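Local coordinates for protein Rho guanine nucleotide exchange factor 12 (Homo sapiens, PDB 1TXD) that acts as a guanine nucleotide exchange factor for the RhoA GTPase and may act as a GTPase-activating protein for the G-protein alpha subunits GNA12 and GNA13, at residues A[30-40]-A[79-90]; A[318-326]-A[361-372]. The protein carries 1 engineered substitution. All coordinates share one frame; numbering follows the deposited sequence.

Contact 1: A[30-40]-A[79-90]; sequences NELFYTERAHV and HIGLNEQMKAVR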
loop_
_atom_site.group_PDB
_atom_site.type_symbol
_atom_site.label_atom_id
_atom_site.label_comp_id
_atom_site.label_asym_id
_atom_site.label_seq_id
_atom_site.Cartn_x
_atom_site.Cartn_y
_atom_site.Cartn_z
ATOM N N ASN A 30 17.703 11.544 -20.281
ATOM C CA ASN A 30 18.483 12.100 -19.195
ATOM C C ASN A 30 17.670 12.383 -17.943
ATOM O O ASN A 30 18.224 12.371 -16.849
ATOM C CB ASN A 30 19.186 13.365 -19.638
ATOM C CG ASN A 30 20.535 13.079 -20.130
ATOM O OD1 ASN A 30 21.488 13.056 -19.355
ATOM N ND2 ASN A 30 20.653 12.829 -21.448
ATOM N N GLU A 31 16.377 12.648 -18.138
ATOM C CA GLU A 31 15.442 12.796 -17.062
ATOM C C GLU A 31 15.295 11.464 -16.300
ATOM O O GLU A 31 15.207 11.477 -15.089
ATOM C CB GLU A 31 14.083 13.278 -17.613
ATOM C CG GLU A 31 12.989 13.605 -16.596
ATOM C CD GLU A 31 13.320 14.768 -15.669
ATOM O OE1 GLU A 31 14.525 15.150 -15.577
ATOM O OE2 GLU A 31 12.375 15.289 -15.001
ATOM N N LEU A 32 15.253 10.346 -17.022
ATOM C CA LEU A 32 15.118 9.053 -16.434
ATOM C C LEU A 32 16.371 8.769 -15.628
ATOM O O LEU A 32 16.266 8.432 -14.437
ATOM C CB LEU A 32 14.904 7.968 -17.485
ATOM C CG LEU A 32 15.186 6.534 -17.011
ATOM C CD1 LEU A 32 14.204 6.048 -15.923
ATOM C CD2 LEU A 32 15.160 5.636 -18.177
ATOM N N PHE A 33 17.535 8.993 -16.229
ATOM C CA PHE A 33 18.771 8.756 -15.516
ATOM C C PHE A 33 18.914 9.650 -14.283
ATOM O O PHE A 33 19.174 9.140 -13.221
ATOM C CB PHE A 33 20.001 8.891 -16.413
ATOM C CG PHE A 33 20.080 7.858 -17.537
ATOM C CD1 PHE A 33 19.006 7.031 -17.864
ATOM C CD2 PHE A 33 21.240 7.753 -18.294
ATOM C CE1 PHE A 33 19.095 6.120 -18.935
ATOM C CE2 PHE A 33 21.323 6.841 -19.340
ATOM C CZ PHE A 33 20.247 6.023 -19.644
ATOM N N TYR A 34 18.695 10.957 -14.431
ATOM C CA TYR A 34 18.907 11.924 -13.381
ATOM C C TYR A 34 17.998 11.695 -12.154
ATOM O O TYR A 34 18.463 11.805 -11.036
ATOM C CB TYR A 34 18.699 13.354 -13.929
ATOM C CG TYR A 34 18.906 14.456 -12.898
ATOM C CD1 TYR A 34 20.126 15.153 -12.835
ATOM C CD2 TYR A 34 17.882 14.812 -11.965
ATOM C CE1 TYR A 34 20.337 16.170 -11.878
ATOM C CE2 TYR A 34 18.096 15.805 -11.004
ATOM C CZ TYR A 34 19.331 16.485 -10.975
ATOM O OH TYR A 34 19.577 17.477 -10.060
ATOM N N THR A 35 16.715 11.427 -12.381
ATOM C CA THR A 35 15.765 11.250 -11.301
ATOM C C THR A 35 15.974 9.879 -10.666
ATOM O O THR A 35 15.566 9.685 -9.552
ATOM C CB THR A 35 14.323 11.354 -11.786
ATOM O OG1 THR A 35 14.115 10.444 -12.879
ATOM C CG2 THR A 35 14.043 12.724 -12.362
ATOM N N GLU A 36 16.609 8.937 -11.380
ATOM C CA GLU A 36 17.064 7.703 -10.744
ATOM C C GLU A 36 18.196 7.976 -9.777
ATOM O O GLU A 36 18.252 7.345 -8.709
ATOM C CB GLU A 36 17.548 6.624 -11.740
ATOM C CG GLU A 36 17.849 5.290 -11.056
ATOM C CD GLU A 36 16.596 4.573 -10.661
ATOM O OE1 GLU A 36 16.665 3.705 -9.778
ATOM O OE2 GLU A 36 15.525 4.896 -11.203
ATOM N N ARG A 37 19.110 8.881 -10.131
ATOM C CA ARG A 37 20.205 9.219 -9.206
ATOM C C ARG A 37 19.647 9.934 -7.944
ATOM O O ARG A 37 20.034 9.651 -6.822
ATOM C CB ARG A 37 21.233 10.095 -9.902
ATOM C CG ARG A 37 22.636 10.077 -9.295
ATOM C CD ARG A 37 23.694 10.843 -10.138
ATOM N NE ARG A 37 23.509 10.607 -11.581
ATOM C CZ ARG A 37 23.127 11.517 -12.498
ATOM N NH1 ARG A 37 22.881 12.791 -12.164
ATOM N NH2 ARG A 37 22.991 11.135 -13.771
ATOM N N ALA A 38 18.699 10.839 -8.163
ATOM C CA ALA A 38 18.016 11.538 -7.082
ATOM C C ALA A 38 17.353 10.513 -6.150
ATOM O O ALA A 38 17.449 10.619 -4.926
ATOM C CB ALA A 38 16.990 12.499 -7.640
ATOM N N HIS A 39 16.692 9.531 -6.762
ATOM C CA HIS A 39 16.015 8.473 -6.015
ATOM C C HIS A 39 16.931 7.666 -5.113
ATOM O O HIS A 39 16.625 7.425 -3.946
ATOM C CB HIS A 39 15.307 7.484 -6.925
ATOM C CG HIS A 39 14.488 6.500 -6.173
ATOM N ND1 HIS A 39 13.365 6.874 -5.458
ATOM C CD2 HIS A 39 14.685 5.183 -5.915
ATOM C CE1 HIS A 39 12.870 5.808 -4.861
ATOM N NE2 HIS A 39 13.633 4.768 -5.153
ATOM N N VAL A 40 18.016 7.209 -5.698
ATOM C CA VAL A 40 19.081 6.559 -4.959
ATOM C C VAL A 40 19.535 7.350 -3.760
ATOM O O VAL A 40 19.769 6.779 -2.684
ATOM C CB VAL A 40 20.273 6.227 -5.866
ATOM C CG1 VAL A 40 21.531 5.783 -5.059
ATOM C CG2 VAL A 40 19.909 5.088 -6.823
ATOM N N HIS A 79 18.119 -0.181 -6.703
ATOM C CA HIS A 79 18.185 1.149 -7.307
ATOM C C HIS A 79 19.624 1.643 -7.491
ATOM O O HIS A 79 19.920 2.281 -8.532
ATOM C CB HIS A 79 17.321 2.118 -6.531
ATOM C CG HIS A 79 15.854 1.924 -6.764
ATOM N ND1 HIS A 79 15.207 2.351 -7.904
ATOM C CD2 HIS A 79 14.898 1.362 -5.985
ATOM C CE1 HIS A 79 13.931 2.031 -7.838
ATOM N NE2 HIS A 79 13.710 1.449 -6.669
ATOM N N ILE A 80 20.540 1.303 -6.594
ATOM C CA ILE A 80 21.963 1.514 -6.910
ATOM C C ILE A 80 22.410 0.701 -8.178
ATOM O O ILE A 80 23.081 1.257 -9.053
ATOM C CB ILE A 80 22.849 1.149 -5.737
ATOM C CG1 ILE A 80 22.732 2.173 -4.620
ATOM C CG2 ILE A 80 24.369 1.019 -6.156
ATOM C CD1 ILE A 80 23.271 1.680 -3.289
ATOM N N GLY A 81 22.058 -0.593 -8.278
ATOM C CA GLY A 81 22.425 -1.378 -9.450
ATOM C C GLY A 81 21.826 -0.806 -10.732
ATOM O O GLY A 81 22.459 -0.758 -11.739
ATOM N N LEU A 82 20.584 -0.350 -10.657
ATOM C CA LEU A 82 19.898 0.190 -11.794
ATOM C C LEU A 82 20.566 1.493 -12.233
ATOM O O LEU A 82 20.793 1.722 -13.440
ATOM C CB LEU A 82 18.423 0.441 -11.422
ATOM C CG LEU A 82 17.530 1.078 -12.483
ATOM C CD1 LEU A 82 17.760 0.463 -13.939
ATOM C CD2 LEU A 82 16.070 0.947 -12.026
ATOM N N ASN A 83 20.875 2.338 -11.247
ATOM C CA ASN A 83 21.612 3.559 -11.453
ATOM C C ASN A 83 22.992 3.302 -12.064
ATOM O O ASN A 83 23.418 4.048 -12.892
ATOM C CB ASN A 83 21.774 4.311 -10.138
ATOM C CG ASN A 83 22.350 5.684 -10.325
ATOM O OD1 ASN A 83 23.392 6.019 -9.770
ATOM N ND2 ASN A 83 21.690 6.479 -11.132
ATOM N N GLU A 84 23.683 2.247 -11.656
ATOM C CA GLU A 84 24.982 1.934 -12.217
ATOM C C GLU A 84 24.849 1.512 -13.692
ATOM O O GLU A 84 25.708 1.841 -14.503
ATOM C CB GLU A 84 25.678 0.838 -11.407
ATOM C CG GLU A 84 26.254 1.291 -10.067
ATOM C CD GLU A 84 27.134 2.543 -10.183
ATOM O OE1 GLU A 84 27.927 2.637 -11.154
ATOM O OE2 GLU A 84 27.043 3.435 -9.302
ATOM N N GLN A 85 23.760 0.827 -14.042
ATOM C CA GLN A 85 23.557 0.360 -15.402
ATOM C C GLN A 85 23.223 1.569 -16.283
ATOM O O GLN A 85 23.557 1.606 -17.456
ATOM C CB GLN A 85 22.418 -0.657 -15.469
ATOM C CG GLN A 85 22.705 -1.976 -14.768
ATOM C CD GLN A 85 21.453 -2.821 -14.649
ATOM O OE1 GLN A 85 20.444 -2.375 -14.115
ATOM N NE2 GLN A 85 21.518 -4.043 -15.149
ATOM N N MET A 86 22.571 2.558 -15.707
ATOM C CA MET A 86 22.250 3.775 -16.443
ATOM C C MET A 86 23.540 4.546 -16.690
ATOM O O MET A 86 23.794 4.977 -17.821
ATOM C CB MET A 86 21.221 4.624 -15.728
ATOM C CG MET A 86 19.795 4.134 -15.872
ATOM S SD MET A 86 18.838 4.864 -14.573
ATOM C CE MET A 86 17.123 4.388 -14.927
ATOM N N LYS A 87 24.383 4.652 -15.660
ATOM C CA LYS A 87 25.706 5.271 -15.815
ATOM C C LYS A 87 26.520 4.634 -16.953
ATOM O O LYS A 87 27.180 5.345 -17.709
ATOM C CB LYS A 87 26.519 5.253 -14.508
ATOM C CG LYS A 87 26.506 6.605 -13.733
ATOM C CD LYS A 87 26.298 6.456 -12.193
ATOM C CE LYS A 87 25.969 7.821 -11.529
ATOM N NZ LYS A 87 25.726 7.766 -10.041
ATOM N N ALA A 88 26.458 3.305 -17.056
ATOM C CA ALA A 88 27.245 2.533 -18.008
ATOM C C ALA A 88 26.729 2.733 -19.409
ATOM O O ALA A 88 27.506 2.679 -20.360
ATOM C CB ALA A 88 27.223 1.043 -17.656
ATOM N N VAL A 89 25.429 2.953 -19.552
ATOM C CA VAL A 89 24.875 3.212 -20.864
ATOM C C VAL A 89 25.506 4.461 -21.443
ATOM O O VAL A 89 25.751 4.504 -22.635
ATOM C CB VAL A 89 23.329 3.310 -20.879
ATOM C CG1 VAL A 89 22.830 3.919 -22.172
ATOM C CG2 VAL A 89 22.732 1.968 -20.727
ATOM N N ARG A 90 25.760 5.468 -20.602
ATOM C CA ARG A 90 26.393 6.731 -21.024
ATOM C C ARG A 90 27.868 6.599 -21.346
ATOM O O ARG A 90 28.387 7.304 -22.195
ATOM C CB ARG A 90 26.319 7.754 -19.906
ATOM C CG ARG A 90 24.970 8.267 -19.606
ATOM C CD ARG A 90 24.998 9.732 -19.217
ATOM N NE ARG A 90 23.646 10.233 -19.028
ATOM C CZ ARG A 90 23.181 10.752 -17.902
ATOM N NH1 ARG A 90 23.952 10.870 -16.826
ATOM N NH2 ARG A 90 21.926 11.158 -17.851
#

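Contact 2: A[318-326]-A[361-372]; sequences KLSTVLVRQ and QDLICRMAASVK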
loop_
_atom_site.group_PDB
_atom_site.type_symbol
_atom_site.label_atom_id
_atom_site.label_comp_id
_atom_site.label_asym_id
_atom_site.label_seq_id
_atom_site.Cartn_x
_atom_site.Cartn_y
_atom_site.Cartn_z
ATOM N N LYS A 318 -22.637 -15.690 12.583
ATOM C CA LYS A 318 -22.048 -16.585 11.596
ATOM C C LYS A 318 -22.811 -16.499 10.269
ATOM O O LYS A 318 -24.004 -16.771 10.216
ATOM C CB LYS A 318 -22.038 -18.016 12.127
ATOM C CG LYS A 318 -21.250 -18.169 13.435
ATOM C CD LYS A 318 -20.607 -19.544 13.555
ATOM C CE LYS A 318 -19.584 -19.604 14.689
ATOM N NZ LYS A 318 -19.375 -21.005 15.187
ATOM N N LEU A 319 -22.116 -16.104 9.204
ATOM C CA LEU A 319 -22.730 -15.945 7.878
ATOM C C LEU A 319 -23.267 -17.256 7.286
ATOM O O LEU A 319 -24.101 -17.238 6.378
ATOM C CB LEU A 319 -21.729 -15.314 6.893
ATOM C CG LEU A 319 -21.303 -13.872 7.180
ATOM C CD1 LEU A 319 -20.150 -13.466 6.272
ATOM C CD2 LEU A 319 -22.473 -12.903 7.021
ATOM N N SER A 320 -22.783 -18.383 7.802
ATOM C CA SER A 320 -23.216 -19.707 7.359
ATOM C C SER A 320 -24.709 -19.965 7.600
ATOM O O SER A 320 -25.289 -20.881 7.017
ATOM C CB SER A 320 -22.405 -20.771 8.093
ATOM O OG SER A 320 -22.650 -22.054 7.558
ATOM N N THR A 321 -25.311 -19.157 8.467
ATOM C CA THR A 321 -26.686 -19.330 8.905
ATOM C C THR A 321 -27.583 -18.156 8.524
ATOM O O THR A 321 -28.759 -18.155 8.856
ATOM C CB THR A 321 -26.702 -19.470 10.441
ATOM O OG1 THR A 321 -26.330 -18.220 11.052
ATOM C CG2 THR A 321 -25.645 -20.470 10.926
ATOM N N VAL A 322 -27.036 -17.157 7.836
ATOM C CA VAL A 322 -27.742 -15.894 7.653
ATOM C C VAL A 322 -28.685 -15.906 6.458
ATOM O O VAL A 322 -28.392 -16.491 5.412
ATOM C CB VAL A 322 -26.767 -14.704 7.533
ATOM C CG1 VAL A 322 -27.490 -13.425 7.135
ATOM C CG2 VAL A 322 -26.073 -14.480 8.847
ATOM N N LEU A 323 -29.834 -15.270 6.664
ATOM C CA LEU A 323 -30.736 -14.859 5.603
ATOM C C LEU A 323 -30.961 -13.369 5.799
ATOM O O LEU A 323 -31.069 -12.892 6.924
ATOM C CB LEU A 323 -32.072 -15.617 5.692
ATOM C CG LEU A 323 -32.105 -17.047 5.136
ATOM C CD1 LEU A 323 -33.463 -17.685 5.379
ATOM C CD2 LEU A 323 -31.761 -17.059 3.640
ATOM N N VAL A 324 -31.013 -12.630 4.704
ATOM C CA VAL A 324 -31.220 -11.183 4.777
ATOM C C VAL A 324 -32.467 -10.825 3.981
ATOM O O VAL A 324 -32.780 -11.493 3.005
ATOM C CB VAL A 324 -30.002 -10.418 4.240
ATOM C CG1 VAL A 324 -30.219 -8.906 4.310
ATOM C CG2 VAL A 324 -28.761 -10.803 5.028
ATOM N N ARG A 325 -33.176 -9.791 4.425
ATOM C CA ARG A 325 -34.346 -9.275 3.721
ATOM C C ARG A 325 -34.489 -7.783 3.997
ATOM O O ARG A 325 -34.353 -7.348 5.136
ATOM C CB ARG A 325 -35.638 -9.992 4.170
ATOM C CG ARG A 325 -35.810 -11.461 3.720
ATOM C CD ARG A 325 -35.833 -11.665 2.206
ATOM N NE ARG A 325 -36.206 -13.032 1.816
ATOM C CZ ARG A 325 -35.389 -14.085 1.836
ATOM N NH1 ARG A 325 -34.124 -13.974 2.244
ATOM N NH2 ARG A 325 -35.834 -15.263 1.437
ATOM N N GLN A 326 -34.773 -7.006 2.954
ATOM C CA GLN A 326 -35.125 -5.597 3.112
ATOM C C GLN A 326 -36.391 -5.477 3.969
ATOM O O GLN A 326 -37.171 -6.434 4.080
ATOM C CB GLN A 326 -35.326 -4.936 1.736
ATOM C CG GLN A 326 -35.213 -3.419 1.726
ATOM C CD GLN A 326 -35.761 -2.795 0.452
ATOM O OE1 GLN A 326 -35.020 -2.574 -0.502
ATOM N NE2 GLN A 326 -37.055 -2.496 0.441
ATOM N N GLN A 361 -26.535 -5.313 1.886
ATOM C CA GLN A 361 -27.342 -6.482 1.548
ATOM C C GLN A 361 -26.622 -7.306 0.500
ATOM O O GLN A 361 -26.482 -8.513 0.651
ATOM C CB GLN A 361 -28.747 -6.102 1.039
ATOM C CG GLN A 361 -29.541 -7.314 0.487
ATOM C CD GLN A 361 -31.039 -7.050 0.283
ATOM O OE1 GLN A 361 -31.451 -5.913 0.084
ATOM N NE2 GLN A 361 -31.841 -8.107 0.318
ATOM N N ASP A 362 -26.167 -6.655 -0.561
ATOM C CA ASP A 362 -25.563 -7.368 -1.681
ATOM C C ASP A 362 -24.307 -8.122 -1.250
ATOM O O ASP A 362 -24.074 -9.245 -1.700
ATOM C CB ASP A 362 -25.231 -6.411 -2.837
ATOM C CG ASP A 362 -26.394 -6.231 -3.815
ATOM O OD1 ASP A 362 -27.562 -6.461 -3.437
ATOM O OD2 ASP A 362 -26.230 -5.853 -4.994
ATOM N N LEU A 363 -23.515 -7.511 -0.368
ATOM C CA LEU A 363 -22.258 -8.104 0.054
ATOM C C LEU A 363 -22.454 -9.185 1.106
ATOM O O LEU A 363 -21.811 -10.223 1.026
ATOM C CB LEU A 363 -21.294 -7.032 0.555
ATOM C CG LEU A 363 -20.795 -6.095 -0.543
ATOM C CD1 LEU A 363 -20.028 -4.941 0.086
ATOM C CD2 LEU A 363 -19.928 -6.841 -1.562
ATOM N N ILE A 364 -23.338 -8.963 2.077
ATOM C CA ILE A 364 -23.588 -9.984 3.096
ATOM C C ILE A 364 -24.043 -11.278 2.419
ATOM O O ILE A 364 -23.567 -12.355 2.753
ATOM C CB ILE A 364 -24.623 -9.509 4.143
ATOM C CG1 ILE A 364 -24.024 -8.443 5.048
ATOM C CG2 ILE A 364 -25.096 -10.677 5.024
ATOM C CD1 ILE A 364 -25.059 -7.665 5.816
ATOM N N CYS A 365 -24.956 -11.152 1.457
ATOM C CA CYS A 365 -25.474 -12.286 0.688
ATOM C C CYS A 365 -24.413 -12.936 -0.202
ATOM O O CYS A 365 -24.414 -14.147 -0.387
ATOM C CB CYS A 365 -26.652 -11.833 -0.170
ATOM S SG CYS A 365 -28.053 -11.234 0.799
ATOM N N ARG A 366 -23.519 -12.128 -0.761
ATOM C CA ARG A 366 -22.394 -12.654 -1.532
ATOM C C ARG A 366 -21.523 -13.552 -0.649
ATOM O O ARG A 366 -21.190 -14.674 -1.031
ATOM C CB ARG A 366 -21.543 -11.519 -2.129
ATOM C CG ARG A 366 -21.966 -11.111 -3.542
ATOM C CD ARG A 366 -21.452 -9.733 -3.991
ATOM N NE ARG A 366 -22.503 -8.929 -4.622
ATOM C CZ ARG A 366 -22.357 -7.674 -5.053
ATOM N NH1 ARG A 366 -21.193 -7.037 -4.945
ATOM N NH2 ARG A 366 -23.395 -7.053 -5.614
ATOM N N MET A 367 -21.188 -13.057 0.540
ATOM C CA MET A 367 -20.343 -13.784 1.481
ATOM C C MET A 367 -21.072 -14.954 2.130
ATOM O O MET A 367 -20.461 -15.984 2.416
ATOM C CB MET A 367 -19.828 -12.840 2.572
ATOM C CG MET A 367 -18.910 -11.741 2.062
ATOM S SD MET A 367 -17.427 -12.364 1.205
ATOM C CE MET A 367 -17.712 -11.762 -0.493
ATOM N N ALA A 368 -22.375 -14.793 2.348
ATOM C CA ALA A 368 -23.181 -15.798 3.029
ATOM C C ALA A 368 -23.382 -17.000 2.122
ATOM O O ALA A 368 -23.325 -18.144 2.571
ATOM C CB ALA A 368 -24.528 -15.215 3.444
ATOM N N ALA A 369 -23.603 -16.723 0.841
ATOM C CA ALA A 369 -23.815 -17.762 -0.157
ATOM C C ALA A 369 -22.504 -18.429 -0.559
ATOM O O ALA A 369 -22.516 -19.526 -1.110
ATOM C CB ALA A 369 -24.510 -17.182 -1.378
ATOM N N SER A 370 -21.383 -17.764 -0.290
ATOM C CA SER A 370 -20.061 -18.320 -0.577
ATOM C C SER A 370 -19.676 -19.411 0.426
ATOM O O SER A 370 -19.116 -20.440 0.043
ATOM C CB SER A 370 -18.999 -17.216 -0.568
ATOM O OG SER A 370 -17.734 -17.721 -0.962
ATOM N N VAL A 371 -19.978 -19.175 1.702
ATOM C CA VAL A 371 -19.671 -20.122 2.777
ATOM C C VAL A 371 -20.586 -21.354 2.699
ATOM O O VAL A 371 -20.132 -22.489 2.883
ATOM C CB VAL A 371 -19.797 -19.452 4.176
ATOM C CG1 VAL A 371 -19.615 -20.478 5.295
ATOM C CG2 VAL A 371 -18.781 -18.317 4.328
ATOM N N LYS A 372 -21.868 -21.114 2.422
ATOM C CA LYS A 372 -22.854 -22.188 2.238
ATOM C C LYS A 372 -22.552 -23.036 0.990
ATOM O O LYS A 372 -22.963 -24.199 0.902
ATOM C CB LYS A 372 -24.275 -21.606 2.149
ATOM C CG LYS A 372 -24.778 -20.961 3.444
ATOM C CD LYS A 372 -26.074 -20.174 3.221
ATOM C CE LYS A 372 -26.632 -19.607 4.529
ATOM N NZ LYS A 372 -27.675 -18.559 4.314
#

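Contact 1: A[30-40]-A[79-90]
Met86 lies across one face of the Phe33 ring, its CB almost over the ring centre, 3.8 Å from the centroid and close to the ring normal, a CH-pi contact; its SD stands oblique to the same ring in a Met-aromatic contact. With Met86 CG anti to the carbonyl carbon (chi1 -78°) and the chain extended beyond, the thioether passes Phe33 and ends with CE 3.5 Å from Leu32 CD1. Val89 CG1 meets the ring edge at Phe33 CZ. About one helical turn beyond Phe33, Glu36 fits as a knob into the hole formed by His79, Leu82, Asn83 and Met86. Segments 30-40 and 79-90 run roughly antiparallel, at 149° with their axes 9.4 Å apart at closest approach, within the helical bundle of the DH domain, and helix 169-186 packs against them.

From that helix come Arg173 and Tyr177, which hold Glu36 OE2 by a salt bridge and a hydrogen bond. Its other oxygen, OE1, accepts the N-H of His79 ND1 on its syn lone pair at 2.7 Å, nearly straight (169°) and in the imidazole plane. The edge of His39 points at the face of His79 in a T-shaped stack, centroids 4.4 Å apart, and both rings reach Gln170. A leucine in place of His79 would probably leave Glu36 OE1 buried without its donor and remove the face on which His39 rests. At the far end, Phe33 CD2 lies over the Arg90 guanidinium; Arg37 NH2 comes to the edge of that group, 3.2 Å from Arg90 NH1, two like-charged donors with no hydrogen bond between them.

Contact 2: A[318-326]-A[361-372]
Leu319, Val322 and Val324 meet the C-terminal helix of the PH domain, the element that closes one end of the beta sandwich in this fold. Relative to the helical segment 361-372, strand 322-326 runs nearly antiparallel, at 157°, with axes 8.9 Å apart at closest approach; a 3-10 turn at 319-321 precedes it.

The apolar contacts centre on Ile364, whose CG2, anti to the backbone N, is the branch turned to the strand and turn. That methyl touches Val324 CG2 at 3.7 Å and Leu319 CD2 at 4.0 Å, the side chains of Val324 and Leu319 each crossing that of Ile364 at about a right angle, while Val322 CG1 comes to it more loosely. The other methyl of Leu319, CD1, lies alongside Met367 CB, the two side chains pointing the same way. Leu279 of strand 275-280 packs on both Leu319 and Ile364, extending this apolar cluster into the sandwich. Val324 also meets Cys365 SG through its CB, and the Val324 and Gln361 side chains run past each other in opposite directions, CG1 near CG.

Close approaches to backbone carbonyls form a second group. The methyl of Ala368 sits 3.6 Å from Leu319 O, consistent with the close backbone approach there, the CA atoms of Leu319 and Ala368 being 4.9 Å apart. Lys372, its chain extended beyond CG, runs past Ser320, and its NZ reaches Val322 O in a hydrogen bond modelled at 2.4 Å, so short that its exact length is doubtful.

The two contacts illustrate how one multidomain exchange factor solves packing differently in each domain. Contact 1 joins two helices of the DH bundle and is largely buried; contact 2 sets a strand and its preceding turn against the closing helix of the PH domain and is only partly buried. They share no element, and their centres lie about 53 Å apart on opposite sides of the chain's centre. Chemistry follows place: in 30-40 with 79-90 a buried carboxylate and imidazoles are built into the interior alongside the apolar packing, whereas in 318-326 with 361-372 the interior side is largely apolar and the polar contact lies at the exposed rim.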